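Local coordinates for N-acetyltransferase family protein (Bacillus anthracis, PDB 3LNB) that transfers an acetyl group from acetyl-coenzyme A to arylamine substrates, and inactivates the antibiotic sulfamethoxazole, probably by acetylating it, at residues 175-183 and 189-197; 261-269 and 279-290. The protein carries 1 engineered substitution. One frame throughout, in Å; residues are numbered along the deposited sequence.

Contact 1: 175-183 and 189-197. With FMT (formic acid), chain C.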
loop_
_atom_site.group_PDB
_atom_site.type_symbol
_atom_site.label_atom_id
_atom_site.label_comp_id
_atom_site.label_asym_id
_atom_site.label_seq_id
_atom_site.Cartn_x
_atom_site.Cartn_y
_atom_site.Cartn_z
ATOM N N GLN A 175 10.056 10.736 3.726
ATOM C CA GLN A 175 11.337 10.232 3.264
ATOM C C GLN A 175 11.230 9.605 1.873
ATOM O O GLN A 175 12.232 9.426 1.194
ATOM C CB GLN A 175 11.883 9.201 4.253
ATOM C CG GLN A 175 11.036 7.943 4.377
ATOM C CD GLN A 175 11.669 6.903 5.285
ATOM O OE1 GLN A 175 11.866 7.145 6.475
ATOM N NE2 GLN A 175 11.997 5.740 4.723
ATOM N N THR A 176 10.020 9.282 1.433
ATOM C CA THR A 176 9.875 8.653 0.124
ATOM C C THR A 176 9.708 9.654 -1.017
ATOM O O THR A 176 9.822 9.290 -2.189
ATOM C CB THR A 176 8.681 7.674 0.090
ATOM O OG1 THR A 176 7.455 8.414 0.101
ATOM C CG2 THR A 176 8.725 6.732 1.303
ATOM N N GLY A 177 9.440 10.909 -0.670
ATOM C CA GLY A 177 9.262 11.930 -1.684
ATOM C C GLY A 177 8.180 12.923 -1.307
ATOM O O GLY A 177 7.836 13.057 -0.133
ATOM N N GLU A 178 7.651 13.628 -2.303
ATOM C CA GLU A 178 6.601 14.615 -2.075
ATOM C C GLU A 178 5.328 14.198 -2.797
ATOM O O GLU A 178 5.391 13.603 -3.872
ATOM C CB GLU A 178 7.037 15.985 -2.582
ATOM C CG GLU A 178 8.364 16.472 -2.036
ATOM C CD GLU A 178 8.527 17.974 -2.212
ATOM O OE1 GLU A 178 8.419 18.461 -3.357
ATOM O OE2 GLU A 178 8.753 18.670 -1.200
ATOM N N TYR A 179 4.178 14.524 -2.209
ATOM C CA TYR A 179 2.891 14.164 -2.802
ATOM C C TYR A 179 1.830 15.253 -2.657
ATOM O O TYR A 179 1.842 16.024 -1.700
ATOM C CB TYR A 179 2.358 12.878 -2.162
ATOM C CG TYR A 179 3.373 11.763 -2.109
ATOM C CD1 TYR A 179 4.313 11.698 -1.081
ATOM C CD2 TYR A 179 3.410 10.790 -3.100
ATOM C CE1 TYR A 179 5.273 10.685 -1.042
ATOM C CE2 TYR A 179 4.360 9.774 -3.075
ATOM C CZ TYR A 179 5.290 9.728 -2.045
ATOM O OH TYR A 179 6.242 8.736 -2.030
ATOM N N ARG A 180 0.906 15.291 -3.612
ATOM C CA ARG A 180 -0.174 16.261 -3.599
ATOM C C ARG A 180 -1.374 15.721 -4.359
ATOM O O ARG A 180 -1.233 14.917 -5.285
ATOM C CB ARG A 180 0.270 17.579 -4.245
ATOM C CG ARG A 180 0.464 17.503 -5.755
ATOM C CD ARG A 180 0.926 18.836 -6.350
ATOM N NE ARG A 180 1.127 18.727 -7.794
ATOM C CZ ARG A 180 1.663 19.673 -8.567
ATOM N NH1 ARG A 180 2.064 20.825 -8.044
ATOM N NH2 ARG A 180 1.796 19.463 -9.871
ATOM N N ILE A 181 -2.554 16.170 -3.951
ATOM C CA ILE A 181 -3.801 15.775 -4.586
ATOM C C ILE A 181 -4.314 16.928 -5.441
ATOM O O ILE A 181 -4.233 18.098 -5.047
ATOM C CB ILE A 181 -4.893 15.442 -3.545
ATOM C CG1 ILE A 181 -4.474 14.239 -2.695
ATOM C CG2 ILE A 181 -6.214 15.169 -4.259
ATOM C CD1 ILE A 181 -4.188 12.980 -3.503
ATOM N N ARG A 182 -4.835 16.586 -6.614
ATOM C CA ARG A 182 -5.393 17.563 -7.532
ATOM C C ARG A 182 -6.656 16.977 -8.154
ATOM O O ARG A 182 -6.690 15.799 -8.536
ATOM C CB ARG A 182 -4.385 17.908 -8.635
ATOM C CG ARG A 182 -3.209 18.766 -8.182
ATOM C CD ARG A 182 -3.652 20.194 -7.897
ATOM N NE ARG A 182 -2.527 21.089 -7.632
ATOM C CZ ARG A 182 -1.828 21.108 -6.500
ATOM N NH1 ARG A 182 -2.129 20.274 -5.514
ATOM N NH2 ARG A 182 -0.835 21.978 -6.346
ATOM N N LYS A 183 -7.701 17.792 -8.226
ATOM C CA LYS A 183 -8.945 17.353 -8.822
ATOM C C LYS A 183 -8.824 17.673 -10.303
ATOM O O LYS A 183 -9.126 18.778 -10.741
ATOM C CB LYS A 183 -10.132 18.102 -8.214
ATOM C CG LYS A 183 -11.479 17.615 -8.714
ATOM C CD LYS A 183 -12.609 18.229 -7.908
ATOM C CE LYS A 183 -13.951 17.680 -8.333
ATOM N NZ LYS A 183 -14.289 18.096 -9.721
ATOM N N GLY A 189 -10.098 8.895 -14.305
ATOM C CA GLY A 189 -10.707 9.416 -13.094
ATOM C C GLY A 189 -11.034 10.895 -13.028
ATOM O O GLY A 189 -11.003 11.607 -14.033
ATOM N N THR A 190 -11.349 11.348 -11.818
ATOM C CA THR A 190 -11.701 12.737 -11.559
ATOM C C THR A 190 -10.632 13.423 -10.713
ATOM O O THR A 190 -10.546 14.650 -10.682
ATOM C CB THR A 190 -13.047 12.827 -10.811
ATOM O OG1 THR A 190 -13.008 11.980 -9.655
ATOM C CG2 THR A 190 -14.180 12.369 -11.701
ATOM N N HIS A 191 -9.824 12.622 -10.028
ATOM C CA HIS A 191 -8.761 13.144 -9.175
ATOM C C HIS A 191 -7.474 12.379 -9.452
ATOM O O HIS A 191 -7.494 11.296 -10.042
ATOM C CB HIS A 191 -9.112 12.966 -7.690
ATOM C CG HIS A 191 -10.413 13.588 -7.286
ATOM N ND1 HIS A 191 -11.615 13.253 -7.872
ATOM C CD2 HIS A 191 -10.702 14.505 -6.332
ATOM C CE1 HIS A 191 -12.589 13.935 -7.296
ATOM N NE2 HIS A 191 -12.063 14.702 -6.358
ATOM N N ILE A 192 -6.359 12.949 -9.015
ATOM C CA ILE A 192 -5.064 12.322 -9.193
ATOM C C ILE A 192 -4.194 12.598 -7.984
ATOM O O ILE A 192 -4.400 13.566 -7.252
ATOM C CB ILE A 192 -4.298 12.878 -10.431
ATOM C CG1 ILE A 192 -4.077 14.389 -10.276
ATOM C CG2 ILE A 192 -5.055 12.574 -11.711
ATOM C CD1 ILE A 192 -3.197 14.991 -11.355
ATOM N N LEU A 193 -3.240 11.710 -7.764
ATOM C CA LEU A 193 -2.270 11.889 -6.708
ATOM C C LEU A 193 -1.000 12.025 -7.532
ATOM O O LEU A 193 -0.653 11.120 -8.293
ATOM C CB LEU A 193 -2.179 10.665 -5.796
ATOM C CG LEU A 193 -1.006 10.723 -4.802
ATOM C CD1 LEU A 193 -1.255 9.800 -3.631
ATOM C CD2 LEU A 193 0.291 10.347 -5.505
ATOM N N GLU A 194 -0.337 13.167 -7.420
ATOM C CA GLU A 194 0.903 13.389 -8.149
ATOM C C GLU A 194 2.042 13.244 -7.160
ATOM O O GLU A 194 1.833 13.352 -5.950
ATOM C CB GLU A 194 0.933 14.787 -8.767
ATOM C CG GLU A 194 -0.063 14.980 -9.890
ATOM C CD GLU A 194 0.244 16.212 -10.724
ATOM O OE1 GLU A 194 0.173 17.337 -10.184
ATOM O OE2 GLU A 194 0.564 16.047 -11.919
ATOM N N MET A 195 3.247 13.017 -7.667
ATOM C CA MET A 195 4.393 12.841 -6.791
ATOM C C MET A 195 5.713 13.179 -7.479
ATOM O O MET A 195 5.776 13.291 -8.702
ATOM C CB MET A 195 4.440 11.387 -6.324
ATOM C CG MET A 195 4.820 10.415 -7.438
ATOM S SD MET A 195 4.731 8.673 -6.962
ATOM C CE MET A 195 4.703 7.910 -8.590
ATOM N N ARG A 196 6.760 13.332 -6.670
ATOM C CA ARG A 196 8.110 13.619 -7.155
ATOM C C ARG A 196 9.089 13.403 -6.002
ATOM O O ARG A 196 8.672 13.262 -4.846
ATOM C CB ARG A 196 8.225 15.064 -7.663
ATOM C CG ARG A 196 8.050 16.124 -6.592
ATOM C CD ARG A 196 8.440 17.520 -7.097
ATOM N NE ARG A 196 8.254 18.536 -6.062
ATOM C CZ ARG A 196 8.525 19.833 -6.215
ATOM N NH1 ARG A 196 9.002 20.292 -7.363
ATOM N NH2 ARG A 196 8.295 20.680 -5.222
ATOM N N LYS A 197 10.381 13.370 -6.316
ATOM C CA LYS A 197 11.412 13.190 -5.296
ATOM C C LYS A 197 11.331 14.299 -4.251
ATOM O O LYS A 197 11.573 15.474 -4.557
ATOM C CB LYS A 197 12.808 13.211 -5.924
ATOM C CG LYS A 197 13.180 11.977 -6.734
ATOM C CD LYS A 197 12.468 11.942 -8.080
ATOM C CE LYS A 197 13.004 10.802 -8.929
ATOM N NZ LYS A 197 13.008 9.511 -8.157
HETATM C C FMT C . 7.982 10.961 7.185
HETATM O O1 FMT C . 7.668 12.133 7.102
HETATM O O2 FMT C . 9.043 10.505 6.498
HETATM O O HOH W 1 -12.539 16.186 -12.072
#
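Glu-178 to Arg-182 pair antiparallel with Arg-196 to Ile-192, the short strand axes 4.8 Å apart at 158°, the pairs at Glu-178, Arg-180 and Arg-182 being hydrogen-bonded. On the face carrying these three residues, two salt bridges each set one carboxylate oxygen against NE and NH2 of an arginine. Glu-194 OE1 takes NE (2.9 Å) and NH2 (2.7 Å) of Arg-180 from one face of its carboxylate, the planes 20° apart. Glu-178 OE1 is instead met by NE of Arg-196 at 2.7 Å, nearly end-on, with a weak bond from NH2 and planes 28° apart. Arg-180 and Arg-196 both stay extended from CG to NE, bringing these nitrogens level with the partner carboxylates. The other face is apolar: CD2 of Tyr-179 meets CB of Met-195 at 3.4 Å, the Met-195 sulfur stands obliquely beside the ring as a Met-aromatic contact, and CD1 of Ile-181 packs on CB of Leu-193. At the turn end, Lys-183 CG makes a CH-pi contact over one face of His-191. On the border with strand 216-225, Thr-190 and His-191 form a classic beta bulge opposite Phe-221. Strands 177-182 and 191-196 form a beta hairpin in the larger antiparallel sheet.

Contact 2: 261-269 and 279-290. With COA (coenzyme A), chain B.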
loop_
_atom_site.group_PDB
_atom_site.type_symbol
_atom_site.label_atom_id
_atom_site.label_comp_id
_atom_site.label_asym_id
_atom_site.label_seq_id
_atom_site.Cartn_x
_atom_site.Cartn_y
_atom_site.Cartn_z
ATOM N N ILE A 261 13.758 -1.314 0.568
ATOM C CA ILE A 261 14.386 -2.486 -0.023
ATOM C C ILE A 261 13.380 -3.280 -0.837
ATOM O O ILE A 261 12.197 -3.356 -0.484
ATOM C CB ILE A 261 14.999 -3.405 1.068
ATOM C CG1 ILE A 261 13.976 -3.647 2.181
ATOM C CG2 ILE A 261 16.257 -2.761 1.649
ATOM C CD1 ILE A 261 14.412 -4.698 3.198
ATOM N N SER A 262 13.863 -3.856 -1.931
ATOM C CA SER A 262 13.037 -4.645 -2.829
ATOM C C SER A 262 13.721 -5.958 -3.201
ATOM O O SER A 262 14.928 -6.010 -3.470
ATOM C CB SER A 262 12.719 -3.841 -4.091
ATOM O OG SER A 262 11.886 -2.738 -3.781
ATOM N N LEU A 263 12.934 -7.021 -3.218
ATOM C CA LEU A 263 13.451 -8.340 -3.529
ATOM C C LEU A 263 12.603 -9.075 -4.561
ATOM O O LEU A 263 11.394 -9.194 -4.402
ATOM C CB LEU A 263 13.513 -9.177 -2.251
ATOM C CG LEU A 263 13.950 -10.636 -2.408
ATOM C CD1 LEU A 263 15.454 -10.686 -2.678
ATOM C CD2 LEU A 263 13.602 -11.417 -1.143
ATOM N N THR A 264 13.250 -9.546 -5.621
ATOM C CA THR A 264 12.576 -10.312 -6.656
ATOM C C THR A 264 13.223 -11.695 -6.635
ATOM O O THR A 264 14.099 -11.954 -5.812
ATOM C CB THR A 264 12.763 -9.688 -8.054
ATOM O OG1 THR A 264 14.143 -9.740 -8.433
ATOM C CG2 THR A 264 12.298 -8.249 -8.051
ATOM N N ASN A 265 12.800 -12.585 -7.525
ATOM C CA ASN A 265 13.398 -13.916 -7.571
ATOM C C ASN A 265 14.836 -13.816 -8.070
ATOM O O ASN A 265 15.684 -14.630 -7.705
ATOM C CB ASN A 265 12.615 -14.834 -8.515
ATOM C CG ASN A 265 11.240 -15.183 -7.985
ATOM O OD1 ASN A 265 11.098 -15.595 -6.832
ATOM N ND2 ASN A 265 10.218 -15.031 -8.829
ATOM N N LYS A 266 15.101 -12.793 -8.877
ATOM C CA LYS A 266 16.417 -12.584 -9.482
ATOM C C LYS A 266 17.358 -11.583 -8.802
ATOM O O LYS A 266 18.574 -11.780 -8.789
ATOM C CB LYS A 266 16.238 -12.136 -10.937
ATOM C CG LYS A 266 15.243 -12.958 -11.743
ATOM C CD LYS A 266 15.688 -14.397 -11.886
ATOM C CE LYS A 266 14.734 -15.167 -12.791
ATOM N NZ LYS A 266 15.125 -16.606 -12.903
ATOM N N ASN A 267 16.809 -10.509 -8.246
ATOM C CA ASN A 267 17.652 -9.485 -7.636
ATOM C C ASN A 267 17.169 -8.891 -6.329
ATOM O O ASN A 267 15.971 -8.852 -6.050
ATOM C CB ASN A 267 17.831 -8.325 -8.612
ATOM C CG ASN A 267 18.460 -8.751 -9.908
ATOM O OD1 ASN A 267 19.674 -8.966 -9.979
ATOM N ND2 ASN A 267 17.638 -8.890 -10.948
ATOM N N TYR A 268 18.133 -8.406 -5.550
ATOM C CA TYR A 268 17.865 -7.737 -4.283
ATOM C C TYR A 268 18.312 -6.292 -4.495
ATOM O O TYR A 268 19.490 -6.032 -4.753
ATOM C CB TYR A 268 18.670 -8.371 -3.149
ATOM C CG TYR A 268 18.384 -7.764 -1.790
ATOM C CD1 TYR A 268 17.069 -7.597 -1.344
ATOM C CD2 TYR A 268 19.424 -7.403 -0.931
ATOM C CE1 TYR A 268 16.799 -7.091 -0.071
ATOM C CE2 TYR A 268 19.162 -6.900 0.345
ATOM C CZ TYR A 268 17.847 -6.749 0.767
ATOM O OH TYR A 268 17.574 -6.278 2.031
ATOM N N THR A 269 17.368 -5.360 -4.404
ATOM C CA THR A 269 17.664 -3.949 -4.615
ATOM C C THR A 269 17.534 -3.146 -3.330
ATOM O O THR A 269 16.473 -3.121 -2.690
ATOM C CB THR A 269 16.738 -3.343 -5.697
ATOM O OG1 THR A 269 16.880 -4.091 -6.911
ATOM C CG2 THR A 269 17.106 -1.886 -5.976
ATOM N N ARG A 279 21.636 -6.328 -6.624
ATOM C CA ARG A 279 22.509 -7.487 -6.536
ATOM C C ARG A 279 21.809 -8.764 -6.988
ATOM O O ARG A 279 20.759 -9.130 -6.457
ATOM C CB ARG A 279 23.024 -7.620 -5.094
ATOM C CG ARG A 279 23.306 -9.044 -4.627
ATOM C CD ARG A 279 24.250 -9.051 -3.432
ATOM N NE ARG A 279 23.742 -8.281 -2.301
ATOM C CZ ARG A 279 22.951 -8.762 -1.339
ATOM N NH1 ARG A 279 22.550 -7.963 -0.353
ATOM N NH2 ARG A 279 22.565 -10.037 -1.347
ATOM N N PRO A 280 22.368 -9.445 -8.004
ATOM C CA PRO A 280 21.760 -10.685 -8.492
ATOM C C PRO A 280 21.860 -11.695 -7.363
ATOM O O PRO A 280 22.872 -11.740 -6.671
ATOM C CB PRO A 280 22.650 -11.068 -9.679
ATOM C CG PRO A 280 23.204 -9.760 -10.130
ATOM C CD PRO A 280 23.540 -9.093 -8.822
ATOM N N ILE A 281 20.822 -12.496 -7.177
ATOM C CA ILE A 281 20.810 -13.482 -6.103
ATOM C C ILE A 281 20.526 -14.887 -6.606
ATOM O O ILE A 281 20.150 -15.079 -7.759
ATOM C CB ILE A 281 19.737 -13.140 -5.046
ATOM C CG1 ILE A 281 18.342 -13.254 -5.665
ATOM C CG2 ILE A 281 19.940 -11.731 -4.532
ATOM C CD1 ILE A 281 17.216 -13.065 -4.669
ATOM N N GLU A 282 20.702 -15.868 -5.727
ATOM C CA GLU A 282 20.443 -17.263 -6.073
ATOM C C GLU A 282 19.250 -17.737 -5.249
ATOM O O GLU A 282 18.755 -17.007 -4.391
ATOM C CB GLU A 282 21.659 -18.134 -5.745
ATOM C CG GLU A 282 22.974 -17.646 -6.336
ATOM C CD GLU A 282 24.162 -18.438 -5.812
ATOM O OE1 GLU A 282 24.276 -19.642 -6.136
ATOM O OE2 GLU A 282 24.976 -17.857 -5.067
ATOM N N SER A 283 18.802 -18.962 -5.501
ATOM C CA SER A 283 17.671 -19.529 -4.768
ATOM C C SER A 283 17.754 -19.379 -3.251
ATOM O O SER A 283 16.819 -18.876 -2.631
ATOM C CB SER A 283 17.504 -21.011 -5.097
ATOM O OG SER A 283 16.867 -21.186 -6.348
ATOM N N LYS A 284 18.865 -19.804 -2.649
ATOM C CA LYS A 284 19.003 -19.719 -1.190
ATOM C C LYS A 284 19.129 -18.316 -0.610
ATOM O O LYS A 284 18.748 -18.085 0.544
ATOM C CB LYS A 284 20.188 -20.557 -0.707
ATOM C CG LYS A 284 21.539 -19.963 -1.034
ATOM C CD LYS A 284 21.792 -19.948 -2.524
ATOM C CE LYS A 284 23.242 -19.593 -2.807
ATOM N NZ LYS A 284 24.187 -20.567 -2.171
ATOM N N ASP A 285 19.678 -17.377 -1.378
ATOM C CA ASP A 285 19.796 -16.017 -0.869
ATOM C C ASP A 285 18.381 -15.481 -0.686
ATOM O O ASP A 285 18.109 -14.711 0.226
ATOM C CB ASP A 285 20.529 -15.109 -1.859
ATOM C CG ASP A 285 21.934 -15.579 -2.166
ATOM O OD1 ASP A 285 22.764 -15.623 -1.236
ATOM O OD2 ASP A 285 22.210 -15.896 -3.342
ATOM N N TYR A 286 17.485 -15.909 -1.570
ATOM C CA TYR A 286 16.100 -15.458 -1.568
ATOM C C TYR A 286 15.366 -15.756 -0.270
ATOM O O TYR A 286 14.841 -14.852 0.382
ATOM C CB TYR A 286 15.354 -16.086 -2.751
ATOM C CG TYR A 286 13.935 -15.584 -2.925
ATOM C CD1 TYR A 286 12.849 -16.310 -2.425
ATOM C CD2 TYR A 286 13.681 -14.362 -3.555
ATOM C CE1 TYR A 286 11.544 -15.827 -2.545
ATOM C CE2 TYR A 286 12.381 -13.870 -3.679
ATOM C CZ TYR A 286 11.318 -14.603 -3.169
ATOM O OH TYR A 286 10.038 -14.109 -3.262
ATOM N N ALA A 287 15.330 -17.033 0.089
ATOM C CA ALA A 287 14.664 -17.480 1.298
ATOM C C ALA A 287 15.210 -16.745 2.521
ATOM O O ALA A 287 14.449 -16.299 3.382
ATOM C CB ALA A 287 14.852 -18.991 1.453
ATOM N N ARG A 288 16.531 -16.610 2.583
ATOM C CA ARG A 288 17.192 -15.930 3.688
ATOM C C ARG A 288 16.855 -14.444 3.768
ATOM O O ARG A 288 16.544 -13.942 4.842
ATOM C CB ARG A 288 18.706 -16.092 3.578
ATOM C CG ARG A 288 19.498 -15.295 4.615
ATOM C CD ARG A 288 20.998 -15.561 4.475
ATOM N NE ARG A 288 21.490 -15.242 3.136
ATOM C CZ ARG A 288 21.590 -14.006 2.643
ATOM N NH1 ARG A 288 21.232 -12.955 3.375
ATOM N NH2 ARG A 288 22.052 -13.816 1.411
ATOM N N ILE A 289 16.932 -13.735 2.642
ATOM C CA ILE A 289 16.619 -12.304 2.647
ATOM C C ILE A 289 15.153 -12.087 3.010
ATOM O O ILE A 289 14.839 -11.205 3.802
ATOM C CB ILE A 289 16.926 -11.644 1.283
ATOM C CG1 ILE A 289 18.399 -11.858 0.933
ATOM C CG2 ILE A 289 16.650 -10.131 1.357
ATOM C CD1 ILE A 289 18.769 -11.477 -0.484
ATOM N N LEU A 290 14.258 -12.896 2.446
ATOM C CA LEU A 290 12.834 -12.772 2.761
ATOM C C LEU A 290 12.678 -12.777 4.272
ATOM O O LEU A 290 12.031 -11.900 4.851
ATOM C CB LEU A 290 12.028 -13.951 2.202
ATOM C CG LEU A 290 11.083 -13.745 1.015
ATOM C CD1 LEU A 290 10.208 -14.983 0.859
ATOM C CD2 LEU A 290 10.216 -12.517 1.233
HETATM N N1A COA B . 5.368 -6.009 -9.880
HETATM C C2A COA B . 6.370 -6.870 -9.843
HETATM N N3A COA B . 7.630 -6.472 -9.897
HETATM C C4A COA B . 7.927 -5.170 -9.991
HETATM C C5A COA B . 6.901 -4.236 -10.037
HETATM C C6A COA B . 5.589 -4.691 -9.976
HETATM N N6A COA B . 4.573 -3.832 -9.998
HETATM N N7A COA B . 7.459 -3.032 -10.114
HETATM C C8A COA B . 8.780 -3.197 -10.113
HETATM N N9A COA B . 9.071 -4.495 -10.034
HETATM C C1B COA B . 10.431 -5.068 -9.897
HETATM C C2B COA B . 11.365 -4.701 -11.049
HETATM O O2B COA B . 11.120 -5.557 -12.169
HETATM C C3B COA B . 12.720 -5.017 -10.417
HETATM O O3B COA B . 13.086 -6.378 -10.657
HETATM P P3B COA B . 14.643 -6.746 -10.832
HETATM O O7A COA B . 15.492 -6.099 -9.808
HETATM O O8A COA B . 14.739 -8.352 -10.790
HETATM O O9A COA B . 15.023 -6.288 -12.328
HETATM C C4B COA B . 12.481 -4.784 -8.923
HETATM O O4B COA B . 11.090 -4.451 -8.781
HETATM C C5B COA B . 13.315 -3.615 -8.401
HETATM O O5B COA B . 12.942 -2.412 -9.076
HETATM P P1A COA B . 13.818 -1.081 -8.866
HETATM O O1A COA B . 12.998 0.108 -9.575
HETATM O O2A COA B . 15.182 -1.232 -9.419
HETATM O O3A COA B . 13.842 -0.809 -7.280
HETATM P P2A COA B . 12.639 -0.122 -6.459
HETATM O O4A COA B . 12.965 1.453 -6.453
HETATM O O5A COA B . 12.567 -0.677 -5.088
HETATM O O6A COA B . 11.278 -0.304 -7.299
HETATM C CBP COA B . 9.085 -0.914 -6.366
HETATM C CCP COA B . 10.376 -1.386 -7.043
HETATM C CDP COA B . 9.393 -0.446 -4.942
HETATM C CEP COA B . 8.094 -2.079 -6.316
HETATM C CAP COA B . 8.469 0.231 -7.173
HETATM O OAP COA B . 8.239 -0.204 -8.516
HETATM C C9P COA B . 7.136 0.685 -6.575
HETATM O O9P COA B . 7.096 1.322 -5.523
HETATM N N8P COA B . 6.066 0.343 -7.288
HETATM C C7P COA B . 4.692 0.700 -6.902
HETATM C C6P COA B . 3.751 -0.484 -7.134
HETATM C C5P COA B . 2.287 -0.034 -7.136
HETATM O O5P COA B . 1.828 0.589 -8.091
HETATM N N4P COA B . 1.571 -0.376 -6.068
HETATM C C3P COA B . 0.155 -0.002 -5.939
HETATM C C2P COA B . -0.738 -0.937 -6.756
HETATM S S1P COA B . -0.844 -2.639 -6.091
HETATM O O HOH W 2 9.904 -11.366 -3.432
#
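One wall of the coenzyme A pocket is built into this contact, in which the last three strands of a sheet, 259-263, 267-272 and 275-280, pack on the C-terminal helix. Asn-267 ND2 gives COA O8A, on the 3'-phosphate, an almost straight bond of 3.0 Å at 175°, while Thr-264 OG1 lies 2.8 Å from the same O8A. That threonine oxygen also accepts from the backbone N of Asn-267, an ST motif that ties the two phosphate-facing residues together. Ser-262 OG donates to O5A of the pyrophosphate. Across the hairpin, Tyr-268 and Arg-279 exchange two backbone bonds, and Ile-281 N adds a third to Lys-266 O. The Tyr-268 ring, swung away from the backbone N by a chi1 of -177°, takes CG2 of Ile-289 over one face, 3.7 Å from the ring centroid. Its edge meets the face of the Arg-279 guanidinium, with NH1 3.2 Å from Tyr-268 CD2 and the planes 64° apart. Leu-263 sets CD1 on Ile-281 CD1 (3.6 Å) and near Ile-289 CD1, and CD2 on Tyr-286 CE2 (3.7 Å) and near Leu-290 CG. Asn-265 OD1 sits over one face of Tyr-286, and a water joins Tyr-286 OH to Leu-263 O. Glu-282 is the helix N-cap, its backbone N held by Asp-285 OD2. Strand 252-256 flanks 259-263, and helix 71-75 touches Tyr-286 and Leu-290; Leu-263 and Tyr-268 lie against helix 283-294, Ser-262 and Asn-267 on the cofactor side.

Running from the N terminus, the chain first closes contact 1, a hairpin with five residues between its segments, and then passes through the unmodelled residues 198-212, strand 216-225 and helix 228-240. Only later does contact 2 open, with nine residues between its segments, closing a loop through the hairpin of strands 267-272 and 275-280 and bringing the start of helix 283-294 back onto the sheet. The two are in series, neither crossing nor enclosing the other. Contact 1 belongs to the eight-stranded antiparallel sheet, contact 2 to the five-stranded one. Their centres are 30 Å apart, yet coenzyme A lies near both: contact 2 binds it directly, whereas the Met-195 side chain stays about 7 Å away.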